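Local coordinates for protein proline iminopeptidase (Streptomyces halstedii, PDB 3WMR) that acts as an amidohydrolase of the alpha/beta hydrolase fold on polyketide substrates and probably releases N-terminal proline from peptides, at residues D80-G83 and H89-E92; K93-W98 and Y227-G232. All coordinates share one frame; numbering follows the deposited sequence.

Interaction 1. Residues D80-G83 and H89-E92; sequences DQLG and HLPE
Gly83 and Leu90 bring the largest surfaces to this contact, with the methyl CD1 of Leu90 lying 4.4 Å from CA of Gly83. Gly83 has a positive phi of 112°, and a CB there would be jammed against the carbonyl oxygen of Leu82, which by itself calls for glycine. The same Leu90 methyl also meets CD1 of Leu82 at 3.9 Å, the two branched chains crossing at about a right angle. Leu82 CG lies opposite its backbone N (chi1 -175°), which carries the branch across to Leu90; a leucine suits either place, buried and purely apolar.

His89 turns its CB away from Gly83, yet one face of its ring rests over the glycine's carbonyl carbon, and ND1 is 3.7 Å from Gly83 O. The imidazole is held elsewhere, NE2 by Gly85 O and ND1 by Asp223 OD2, and this pair of bonds fixes its rotation. Between the backbones a water donates to Gly83 O at 2.9 Å and accepts from Leu90 N at 2.7 Å.

Both segments lie in the loop between strand 76-80 and helix 100-113 of the alpha/beta hydrolase fold, away from the annotated sites; Leu82 also packs on Leu102 of that helix, and both leucines on Tyr32 of strand 32-39. With no direct hydrogen bond across the contact, leucine packing, a glycine whose backbone angles suit the turn, and one bridging water join the two segments.

Interaction 2. Residues K93-W98 and Y227-G232; sequences KGEDFW and YTTMNG
Met230 reaches from helix 225-230 to Trp98, and here the packing is tight. Its sulfur SD lies 3.8 Å from Trp98 CB, while the chain bends at its last torsion (chi3 75°) to set the methyl CE 3.2 Å from Trp98 O, a close approach for a methyl group. A long, flexible, unbranched thioether is well suited to such a bend. Were Met230 replaced by an alanine, a gap would probably open beside Trp98 CB and its carbonyl, and Phe103 would lose a packing partner.

Beside it, Thr229 uses its methyl. CG2 lies 3.8 Å from Glu95 CA and meets Trp98 CD1 obliquely at 4.0 Å, while the hydroxyl OG1 bonds to Thr225 O within the helix. Threonine thus offers an apolar face to the loop and a polar atom to its own helix. The indole is fixed from its own loop: NE1 donates to Lys93 O at 3.1 Å, approaching from above the carbonyl plane, and Phe97 CD1 sits over the centre of one ring face.

Toward solvent the contact loosens. The extended, exposed Glu95 side chain touches Thr229 CG2 with its CG, but its carboxylate is joined to the helix through a water that donates to both Glu95 OE2 and Thr229 O.

The contact ties the loop before helix 100-113 to helices inserted between strands 143-149 and 258-263, with the Met230 side chain about 7 Å from the bound 1-ethoxy-2-(2-ethoxyethoxy)ethane. Phe103 of helix 100-113 packs against both Trp98 and Met230, and Tyr32 of strand 32-39 meets Lys93 and Phe97.

Interactions 1 and 2 follow one another along the chain, their centres 10 Å apart. Three of the four segments belong to the single long connection between strand 76-80 of the central sheet and helix 100-113; the fourth, 227-232, comes 129 residues later, from the helical insertion between strands 143-149 and 258-263. Interaction 1 folds the connection back on itself, and interaction 2 docks it onto that insertion. They meet directly: Leu90 CD2 packs 3.5 Å from Phe97 CZ, and Gly83 CA lies 3.6 Å from Trp98 CH2. Together they join the loop after strand 76-80, an inner strand of the sheet, to the inserted helices, the side chain of Met230 about 11 Å from that of Ser126, the predicted nucleophile.

Interaction 1. Residues D80-G83 and H89-E92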
# COMPACT_ATOMS: atom_id res chain seq x y z
N ASP A 80 -0.72 7.19 -9.18
CA ASP A 80 0.70 6.92 -8.97
C ASP A 80 1.26 8.06 -8.17
O ASP A 80 1.19 9.21 -8.59
CB ASP A 80 1.46 6.85 -10.28
CG ASP A 80 1.15 5.61 -11.07
OD1 ASP A 80 0.65 4.61 -10.50
OD2 ASP A 80 1.41 5.65 -12.28
N GLN A 81 1.83 7.74 -7.03
CA GLN A 81 2.51 8.72 -6.19
C GLN A 81 3.76 9.29 -6.88
O GLN A 81 4.33 8.68 -7.79
CB GLN A 81 2.84 8.08 -4.84
CG GLN A 81 1.57 7.79 -4.05
CD GLN A 81 1.74 6.74 -2.97
OE1 GLN A 81 2.73 6.74 -2.24
NE2 GLN A 81 0.73 5.88 -2.82
N LEU A 82 4.17 10.48 -6.46
CA LEU A 82 5.28 11.17 -7.10
C LEU A 82 6.54 10.33 -7.03
O LEU A 82 6.86 9.78 -5.98
CB LEU A 82 5.55 12.51 -6.41
CG LEU A 82 6.63 13.40 -7.05
CD1 LEU A 82 6.14 13.95 -8.39
CD2 LEU A 82 7.02 14.54 -6.11
N GLY A 83 7.25 10.26 -8.15
CA GLY A 83 8.53 9.55 -8.22
C GLY A 83 8.48 8.31 -9.09
O GLY A 83 9.52 7.81 -9.52
N HIS A 89 9.05 11.65 -12.56
CA HIS A 89 10.21 10.93 -12.04
C HIS A 89 11.28 11.93 -11.67
O HIS A 89 11.51 12.89 -12.39
CB HIS A 89 10.75 9.95 -13.08
CG HIS A 89 9.79 8.85 -13.39
ND1 HIS A 89 10.07 7.53 -13.12
CD2 HIS A 89 8.54 8.87 -13.91
CE1 HIS A 89 9.03 6.78 -13.47
NE2 HIS A 89 8.10 7.58 -13.96
N LEU A 90 11.91 11.72 -10.51
CA LEU A 90 12.98 12.59 -10.04
C LEU A 90 14.17 11.73 -9.60
O LEU A 90 14.50 11.68 -8.41
CB LEU A 90 12.49 13.46 -8.88
CG LEU A 90 11.27 14.35 -9.12
CD1 LEU A 90 9.98 13.55 -9.19
CD2 LEU A 90 11.15 15.39 -8.01
N PRO A 91 14.83 11.06 -10.56
CA PRO A 91 15.95 10.16 -10.23
C PRO A 91 17.05 10.82 -9.41
O PRO A 91 17.69 10.13 -8.62
CB PRO A 91 16.49 9.75 -11.61
CG PRO A 91 15.38 9.98 -12.56
CD PRO A 91 14.60 11.14 -12.02
N GLU A 92 17.27 12.12 -9.58
CA GLU A 92 18.36 12.81 -8.91
C GLU A 92 17.93 13.54 -7.62
O GLU A 92 18.67 14.37 -7.10
CB GLU A 92 19.09 13.75 -9.89
CG GLU A 92 20.20 13.06 -10.68
CD GLU A 92 21.06 14.00 -11.53
OE1 GLU A 92 20.97 15.24 -11.37
OE2 GLU A 92 21.83 13.48 -12.37
O HOH W 1 12.03 9.23 -9.57

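Interaction 2. Residues K93-W98 and Y227-G232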
# COMPACT_ATOMS: atom_id res chain seq x y z
N LYS A 93 16.74 13.23 -7.11
CA LYS A 93 16.36 13.66 -5.77
C LYS A 93 16.73 12.55 -4.78
O LYS A 93 16.53 11.37 -5.06
CB LYS A 93 14.87 13.98 -5.68
CG LYS A 93 14.47 15.27 -6.39
CD LYS A 93 14.98 16.50 -5.65
CE LYS A 93 14.35 17.79 -6.18
NZ LYS A 93 14.92 18.17 -7.50
N GLY A 94 17.26 12.95 -3.63
CA GLY A 94 17.79 12.02 -2.64
C GLY A 94 16.97 11.91 -1.36
O GLY A 94 15.82 12.34 -1.31
N GLU A 95 17.60 11.34 -0.34
CA GLU A 95 16.93 10.94 0.90
C GLU A 95 16.09 12.03 1.56
O GLU A 95 14.99 11.74 2.04
CB GLU A 95 17.96 10.44 1.91
CG GLU A 95 18.69 9.16 1.51
CD GLU A 95 19.45 8.56 2.67
OE1 GLU A 95 19.89 9.32 3.56
OE2 GLU A 95 19.59 7.32 2.71
N ASP A 96 16.61 13.25 1.62
CA ASP A 96 15.90 14.31 2.35
C ASP A 96 14.73 14.93 1.57
O ASP A 96 13.96 15.71 2.14
CB ASP A 96 16.87 15.39 2.89
CG ASP A 96 17.71 16.04 1.81
OD1 ASP A 96 17.35 15.97 0.61
OD2 ASP A 96 18.74 16.65 2.16
N PHE A 97 14.61 14.58 0.29
CA PHE A 97 13.46 14.99 -0.54
C PHE A 97 12.27 14.03 -0.42
O PHE A 97 11.12 14.46 -0.53
CB PHE A 97 13.86 15.09 -2.01
CG PHE A 97 12.73 15.49 -2.92
CD1 PHE A 97 12.02 14.53 -3.63
CD2 PHE A 97 12.38 16.83 -3.07
CE1 PHE A 97 10.97 14.90 -4.47
CE2 PHE A 97 11.34 17.20 -3.91
CZ PHE A 97 10.64 16.24 -4.61
N TRP A 98 12.55 12.74 -0.21
CA TRP A 98 11.51 11.73 -0.19
C TRP A 98 11.01 11.53 1.23
O TRP A 98 11.52 10.70 1.99
CB TRP A 98 12.03 10.42 -0.79
CG TRP A 98 12.43 10.57 -2.23
CD1 TRP A 98 13.69 10.48 -2.74
CD2 TRP A 98 11.57 10.86 -3.33
NE1 TRP A 98 13.67 10.69 -4.10
CE2 TRP A 98 12.38 10.92 -4.49
CE3 TRP A 98 10.19 11.06 -3.47
CZ2 TRP A 98 11.85 11.18 -5.76
CZ3 TRP A 98 9.67 11.32 -4.73
CH2 TRP A 98 10.50 11.37 -5.86
N TYR A 227 11.37 3.60 -3.88
CA TYR A 227 11.32 2.34 -3.12
C TYR A 227 12.64 2.02 -2.42
O TYR A 227 12.64 1.65 -1.24
CB TYR A 227 10.92 1.18 -4.06
CG TYR A 227 10.58 -0.13 -3.39
CD1 TYR A 227 9.31 -0.38 -2.88
CD2 TYR A 227 11.51 -1.16 -3.32
CE1 TYR A 227 8.99 -1.60 -2.30
CE2 TYR A 227 11.19 -2.38 -2.73
CZ TYR A 227 9.93 -2.59 -2.22
OH TYR A 227 9.61 -3.78 -1.64
N THR A 228 13.77 2.15 -3.13
CA THR A 228 15.07 1.83 -2.55
C THR A 228 15.49 2.90 -1.53
O THR A 228 16.08 2.57 -0.51
CB THR A 228 16.18 1.58 -3.62
OG1 THR A 228 16.41 2.76 -4.40
CG2 THR A 228 15.79 0.39 -4.55
N THR A 229 15.13 4.16 -1.77
CA THR A 229 15.40 5.23 -0.81
C THR A 229 14.63 5.03 0.49
O THR A 229 15.23 4.99 1.56
CB THR A 229 15.09 6.62 -1.38
OG1 THR A 229 15.89 6.84 -2.53
CG2 THR A 229 15.40 7.71 -0.34
N MET A 230 13.31 4.87 0.39
CA MET A 230 12.47 4.90 1.58
C MET A 230 12.29 3.54 2.23
O MET A 230 12.24 3.44 3.46
CB MET A 230 11.11 5.53 1.25
CG MET A 230 11.22 6.93 0.65
SD MET A 230 9.66 7.83 0.57
CE MET A 230 9.44 8.27 2.31
N ASN A 231 12.21 2.48 1.42
CA ASN A 231 11.98 1.13 1.93
C ASN A 231 13.22 0.23 1.99
O ASN A 231 13.62 -0.20 3.06
CB ASN A 231 10.87 0.43 1.13
CG ASN A 231 10.68 -1.02 1.54
OD1 ASN A 231 11.27 -1.95 0.94
ND2 ASN A 231 9.91 -1.22 2.57
N GLY A 232 13.82 -0.07 0.83
CA GLY A 232 14.88 -1.05 0.76
C GLY A 232 14.72 -1.83 -0.54
O GLY A 232 13.81 -1.56 -1.30
O HOH W 2 17.89 5.02 2.12